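CELL division control protein 6 (Pyrobaculum aerophilum, PDB 1FNN) probably takes part in regulating DNA replication, as an ADP- and ATP-binding AAA+ protein of the Cdc6/Cdc18 family. Local coordinates at residues A[280-285]-A[343-348]; A[292-297]-A[378-383]. All coordinates share one frame; numbering follows the deposited sequence.

Contact 1. Residues A[280-285]-A[343-348]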
loop_
_atom_site.group_PDB
_atom_site.type_symbol
_atom_site.label_atom_id
_atom_site.label_comp_id
_atom_site.label_asym_id
_atom_site.label_seq_id
_atom_site.Cartn_x
_atom_site.Cartn_y
_atom_site.Cartn_z
ATOM N N GLU A 280 24.303 8.113 -0.403
ATOM C CA GLU A 280 25.706 8.339 -0.048
ATOM C C GLU A 280 25.833 9.671 0.696
ATOM O O GLU A 280 26.646 9.812 1.609
ATOM C CB GLU A 280 26.653 8.321 -1.242
ATOM C CG GLU A 280 28.109 8.490 -0.811
ATOM C CD GLU A 280 29.108 7.941 -1.809
ATOM O OE1 GLU A 280 28.754 7.021 -2.580
ATOM O OE2 GLU A 280 30.252 8.432 -1.823
ATOM N N GLU A 281 24.980 10.629 0.358
ATOM C CA GLU A 281 24.952 11.930 0.982
ATOM C C GLU A 281 24.676 11.824 2.484
ATOM O O GLU A 281 25.309 12.537 3.263
ATOM C CB GLU A 281 23.865 12.803 0.356
ATOM C CG GLU A 281 24.032 13.119 -1.116
ATOM C CD GLU A 281 22.872 13.943 -1.662
ATOM O OE1 GLU A 281 21.957 14.266 -0.866
ATOM O OE2 GLU A 281 22.880 14.261 -2.872
ATOM N N VAL A 282 23.731 10.963 2.856
ATOM C CA VAL A 282 23.413 10.814 4.279
ATOM C C VAL A 282 24.515 10.052 4.994
ATOM O O VAL A 282 24.931 10.533 6.063
ATOM C CB VAL A 282 22.034 10.201 4.557
ATOM C CG1 VAL A 282 21.825 9.968 6.050
ATOM C CG2 VAL A 282 20.944 11.132 4.021
ATOM N N LEU A 283 25.255 9.198 4.284
ATOM C CA LEU A 283 26.356 8.518 4.945
ATOM C C LEU A 283 27.511 9.472 5.253
ATOM O O LEU A 283 28.109 9.400 6.338
ATOM C CB LEU A 283 26.864 7.340 4.108
ATOM C CG LEU A 283 25.775 6.236 3.885
ATOM C CD1 LEU A 283 26.396 5.078 3.140
ATOM C CD2 LEU A 283 25.231 5.755 5.219
ATOM N N ILE A 284 27.805 10.362 4.329
ATOM C CA ILE A 284 28.997 11.219 4.420
ATOM C C ILE A 284 29.005 12.037 5.709
ATOM O O ILE A 284 30.029 12.110 6.399
ATOM C CB ILE A 284 29.083 12.133 3.172
ATOM C CG1 ILE A 284 29.602 11.338 1.974
ATOM C CG2 ILE A 284 29.973 13.346 3.424
ATOM C CD1 ILE A 284 29.570 12.096 0.666
ATOM N N GLY A 285 27.853 12.589 6.049
ATOM C CA GLY A 285 27.619 13.347 7.244
ATOM C C GLY A 285 27.664 12.598 8.561
ATOM O O GLY A 285 27.798 13.294 9.568
ATOM N N ARG A 343 18.685 4.607 13.048
ATOM C CA ARG A 343 17.275 4.218 12.912
ATOM C C ARG A 343 16.414 5.396 12.452
ATOM O O ARG A 343 15.602 5.309 11.536
ATOM C CB ARG A 343 16.731 3.747 14.250
ATOM C CG ARG A 343 15.299 3.209 14.229
ATOM C CD ARG A 343 14.716 3.262 15.651
ATOM N NE ARG A 343 14.070 4.551 15.836
ATOM C CZ ARG A 343 14.379 5.618 16.534
ATOM N NH1 ARG A 343 15.461 5.707 17.283
ATOM N NH2 ARG A 343 13.575 6.668 16.500
ATOM N N GLU A 344 16.609 6.564 13.042
ATOM C CA GLU A 344 15.868 7.792 12.690
ATOM C C GLU A 344 16.072 8.165 11.244
ATOM O O GLU A 344 15.151 8.615 10.542
ATOM C CB GLU A 344 16.382 8.898 13.623
ATOM C CG GLU A 344 15.379 9.925 14.103
ATOM C CD GLU A 344 14.468 9.269 15.130
ATOM O OE1 GLU A 344 14.838 8.135 15.524
ATOM O OE2 GLU A 344 13.440 9.849 15.524
ATOM N N LYS A 345 17.290 7.913 10.710
ATOM C CA LYS A 345 17.532 8.219 9.307
ATOM C C LYS A 345 17.065 7.122 8.357
ATOM O O LYS A 345 17.278 7.261 7.154
ATOM C CB LYS A 345 19.034 8.520 9.078
ATOM C CG LYS A 345 19.430 9.750 9.931
ATOM C CD LYS A 345 20.888 10.128 9.726
ATOM C CE LYS A 345 21.073 11.570 10.300
ATOM N NZ LYS A 345 22.511 11.880 10.033
ATOM N N GLY A 346 16.544 5.990 8.828
ATOM C CA GLY A 346 16.093 4.971 7.856
ATOM C C GLY A 346 17.240 4.135 7.322
ATOM O O GLY A 346 17.035 3.306 6.428
ATOM N N ILE A 347 18.427 4.220 7.952
ATOM C CA ILE A 347 19.573 3.448 7.483
ATOM C C ILE A 347 19.511 2.015 7.943
ATOM O O ILE A 347 19.910 1.064 7.269
ATOM C CB ILE A 347 20.917 4.120 7.923
ATOM C CG1 ILE A 347 21.002 5.492 7.270
ATOM C CG2 ILE A 347 22.117 3.290 7.471
ATOM C CD1 ILE A 347 22.101 6.404 7.813
ATOM N N VAL A 348 19.033 1.816 9.177
ATOM C CA VAL A 348 18.892 0.512 9.822
ATOM C C VAL A 348 17.457 0.401 10.355
ATOM O O VAL A 348 16.824 1.455 10.492
ATOM C CB VAL A 348 19.935 0.639 10.950
ATOM C CG1 VAL A 348 19.346 0.734 12.327
ATOM C CG2 VAL A 348 21.166 -0.223 10.758
HETATM O O HOH W 1 23.891 12.446 7.700
#
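In the C-terminal winged helix domain, Val-282 and Leu-283 of the short helix 280-285 meet Lys-345 and Ile-347, which lie in the turn leading from helix 332-344 into strand 349-352. The turn is a Schellman motif: Gly-346 leaves the helix with positive phi (81°), and two backbone bonds run back into the last turn, one of them from Gly-346 N to Arg-343 O. Lys-345 and Ile-347, one on each side of the glycine, both direct CB toward helix 280-285.

Val-282 CG1 is the shared point of the contact. Val-282 CG1 lies 3.8 Å from Lys-345 CD, against the aliphatic shaft of the lysine, and 4.0 Å from Ile-347 CD1 at the tip of the isoleucine. With CG1 anti to the backbone N (chi1 175°) and CG2 beside it, CG1 is the branch turned to the Lys-345 and Ile-347 side. Leu-283 starts in another direction, its CB pointing away from the turn, yet one branch returns far enough for CD2 to reach Ile-347 CD1 at 4.1 Å. The isoleucine methyl is thus flanked by two neighbouring residues of one helical turn, and Leu-283 and Ile-347 form the buried part of the patch.

Toward the more exposed part, Lys-345 runs extended beyond CG past the valine, and its ammonium group arrives near the backbone of the short helix. A water joins the two, giving a hydrogen to Val-282 O at 2.7 Å and accepting one from Lys-345 NZ at 2.8 Å. The ammonium group also has a weak, long ion pair with Asp-341, in the last turn of helix 332-344.

Leu-294 of helix 288-304 touches both Leu-283 and Ile-347, while Leu-376 and Leu-383 of helix 373-387 pack on Leu-283; Val-348 then leads into strand 349-352 of the small antiparallel sheet.

Contact 2. Residues A[292-297]-A[378-383]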
loop_
_atom_site.group_PDB
_atom_site.type_symbol
_atom_site.label_atom_id
_atom_site.label_comp_id
_atom_site.label_asym_id
_atom_site.label_seq_id
_atom_site.Cartn_x
_atom_site.Cartn_y
_atom_site.Cartn_z
ATOM N N LEU A 292 31.745 3.721 11.726
ATOM C CA LEU A 292 32.394 2.521 12.182
ATOM C C LEU A 292 31.339 1.566 12.768
ATOM O O LEU A 292 31.432 0.362 12.529
ATOM C CB LEU A 292 33.453 2.852 13.286
ATOM C CG LEU A 292 34.690 3.637 12.729
ATOM C CD1 LEU A 292 35.563 4.144 13.894
ATOM C CD2 LEU A 292 35.502 2.746 11.807
ATOM N N PHE A 293 30.416 2.102 13.539
ATOM C CA PHE A 293 29.362 1.252 14.099
ATOM C C PHE A 293 28.453 0.717 12.940
ATOM O O PHE A 293 28.135 -0.459 13.001
ATOM C CB PHE A 293 28.500 2.098 15.016
ATOM C CG PHE A 293 27.549 1.244 15.839
ATOM C CD1 PHE A 293 27.998 0.202 16.601
ATOM C CD2 PHE A 293 26.192 1.548 15.795
ATOM C CE1 PHE A 293 27.127 -0.580 17.352
ATOM C CE2 PHE A 293 25.302 0.771 16.545
ATOM C CZ PHE A 293 25.772 -0.282 17.315
ATOM N N LEU A 294 28.145 1.540 11.948
ATOM C CA LEU A 294 27.337 1.028 10.832
ATOM C C LEU A 294 28.116 -0.028 10.076
ATOM O O LEU A 294 27.626 -1.163 9.836
ATOM C CB LEU A 294 26.919 2.179 9.913
ATOM C CG LEU A 294 26.160 1.753 8.634
ATOM C CD1 LEU A 294 24.834 1.072 9.019
ATOM C CD2 LEU A 294 25.898 2.993 7.789
ATOM N N LEU A 295 29.440 0.230 9.836
ATOM C CA LEU A 295 30.276 -0.822 9.282
ATOM C C LEU A 295 30.220 -2.080 10.114
ATOM O O LEU A 295 30.167 -3.222 9.579
ATOM C CB LEU A 295 31.766 -0.415 9.125
ATOM C CG LEU A 295 32.714 -1.427 8.518
ATOM C CD1 LEU A 295 32.153 -1.968 7.177
ATOM C CD2 LEU A 295 34.060 -0.755 8.203
ATOM N N ALA A 296 30.213 -1.965 11.449
ATOM C CA ALA A 296 30.196 -3.151 12.277
ATOM C C ALA A 296 28.865 -3.959 12.060
ATOM O O ALA A 296 28.829 -5.169 12.290
ATOM C CB ALA A 296 30.198 -2.725 13.745
ATOM N N ILE A 297 27.760 -3.253 12.060
ATOM C CA ILE A 297 26.427 -3.889 11.882
ATOM C C ILE A 297 26.451 -4.602 10.535
ATOM O O ILE A 297 26.063 -5.757 10.398
ATOM C CB ILE A 297 25.350 -2.800 11.923
ATOM C CG1 ILE A 297 25.207 -2.211 13.341
ATOM C CG2 ILE A 297 23.989 -3.361 11.455
ATOM C CD1 ILE A 297 24.356 -0.942 13.343
ATOM N N ALA A 378 31.188 -1.395 0.801
ATOM C CA ALA A 378 32.165 -0.690 -0.006
ATOM C C ALA A 378 32.068 0.817 0.149
ATOM O O ALA A 378 33.112 1.507 0.099
ATOM C CB ALA A 378 32.052 -1.078 -1.503
ATOM N N VAL A 379 30.871 1.390 0.133
ATOM C CA VAL A 379 30.740 2.836 0.211
ATOM C C VAL A 379 31.143 3.361 1.607
ATOM O O VAL A 379 31.872 4.364 1.677
ATOM C CB VAL A 379 29.324 3.347 -0.088
ATOM C CG1 VAL A 379 29.236 4.844 0.118
ATOM C CG2 VAL A 379 28.921 2.996 -1.523
ATOM N N ILE A 380 30.772 2.612 2.632
ATOM C CA ILE A 380 31.076 3.062 3.996
ATOM C C ILE A 380 32.578 2.951 4.248
ATOM O O ILE A 380 33.204 3.880 4.785
ATOM C CB ILE A 380 30.339 2.276 5.089
ATOM C CG1 ILE A 380 28.847 2.158 4.761
ATOM C CG2 ILE A 380 30.447 3.080 6.417
ATOM C CD1 ILE A 380 28.114 1.268 5.762
ATOM N N THR A 381 33.163 1.850 3.811
ATOM C CA THR A 381 34.618 1.651 3.908
ATOM C C THR A 381 35.400 2.739 3.186
ATOM O O THR A 381 36.393 3.296 3.714
ATOM C CB THR A 381 34.953 0.262 3.348
ATOM O OG1 THR A 381 34.448 -0.716 4.270
ATOM C CG2 THR A 381 36.436 -0.032 3.212
ATOM N N LYS A 382 34.960 3.088 1.980
ATOM C CA LYS A 382 35.580 4.190 1.254
ATOM C C LYS A 382 35.573 5.456 2.136
ATOM O O LYS A 382 36.523 6.249 2.070
ATOM C CB LYS A 382 34.860 4.499 -0.042
ATOM C CG LYS A 382 35.532 5.369 -1.063
ATOM C CD LYS A 382 34.653 6.439 -1.669
ATOM C CE LYS A 382 33.226 6.062 -1.984
ATOM N NZ LYS A 382 32.422 7.185 -2.534
ATOM N N LEU A 383 34.390 5.856 2.625
ATOM C CA LEU A 383 34.250 7.058 3.420
ATOM C C LEU A 383 35.090 7.029 4.696
ATOM O O LEU A 383 35.639 8.066 5.047
ATOM C CB LEU A 383 32.787 7.351 3.767
ATOM C CG LEU A 383 31.877 7.493 2.524
ATOM C CD1 LEU A 383 30.404 7.533 2.973
ATOM C CD2 LEU A 383 32.197 8.728 1.707
#
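No ring or other flat side chain enters the contact between Leu-294 and Ile-380 or that between Leu-295 and Thr-381; all four are branched aliphatic or hydroxyl-bearing groups. The ring of Phe-293 belongs to another side of helix 288-304, where Leu-335, Tyr-338, Leu-339 and Leu-342 of helix 332-344 and Ala-314 of helix 311-324 touch it.

Between the helices, Ile-380 CD1 lies against the CG-CD2 branch of Leu-294, 3.5 Å from CG and equally 3.5 Å from CD2. The approach to CD2 is closer than ordinary van der Waals contact between carbons, a sign of tight packing. Ile-380 places CG1 beside its backbone N (chi1 -48°) and carries on nearly straight from there, so the methyl reaches the leucine end-on while the two side chains cross at about a right angle. Ile-380 CD1 also comes within 4.4 Å of Leu-295 N.

Helix 288-304 is the first of the three helices (288-304, 311-324 and 332-344) that, with the small antiparallel sheet, make up the winged helix fold; the short helix 280-285 precedes it, and helix 373-387 is the C-terminal helix laid against it. The two segments run close to antiparallel, at 150°, with their axes 9.9 Å apart at closest approach, and Leu-295 and Ile-380 are the residues whose CA atoms lie nearest.

Leu-295 presents both methyl branches to the hydroxyl oxygen of Thr-381: CD1 stands 3.9 Å from OG1 and CD2 4.0 Å. The methyls make only van der Waals contact with the oxygen; the hydroxyl's hydrogen bond is to Glu-377 O, one turn earlier in its own helix. Setting OG1 beside the backbone N (chi1 -70°) lets the threonine make that bond while still offering the oxygen to the leucine. Tyr-325, from the loop after helix 311-324, touches Leu-295 and Thr-381 alike.

How the contacts relate
From the N terminus, the first of the four segments is 280-285 in the winged helix domain, followed directly by helix 288-304 with 292-297. Contact 1 closes the first loop, bringing 343-348 back to the short helix after 57 intervening residues. Contact 2 closes a second over 80 residues, when 378-383 in the last helix returns to 292-297. The four segments alternate, so the loops cross rather than nest. The centres of the two contacts lie about 11 Å apart, and the contacts touch: Glu-280 OE2 forms a salt bridge with Lys-382 NZ at 2.6 Å. Contact 1 ties helix 280-285 to the turn between helix 332-344 and strand 349-352, and contact 2 ties helix 288-304 to helix 373-387, away from the nucleotide site.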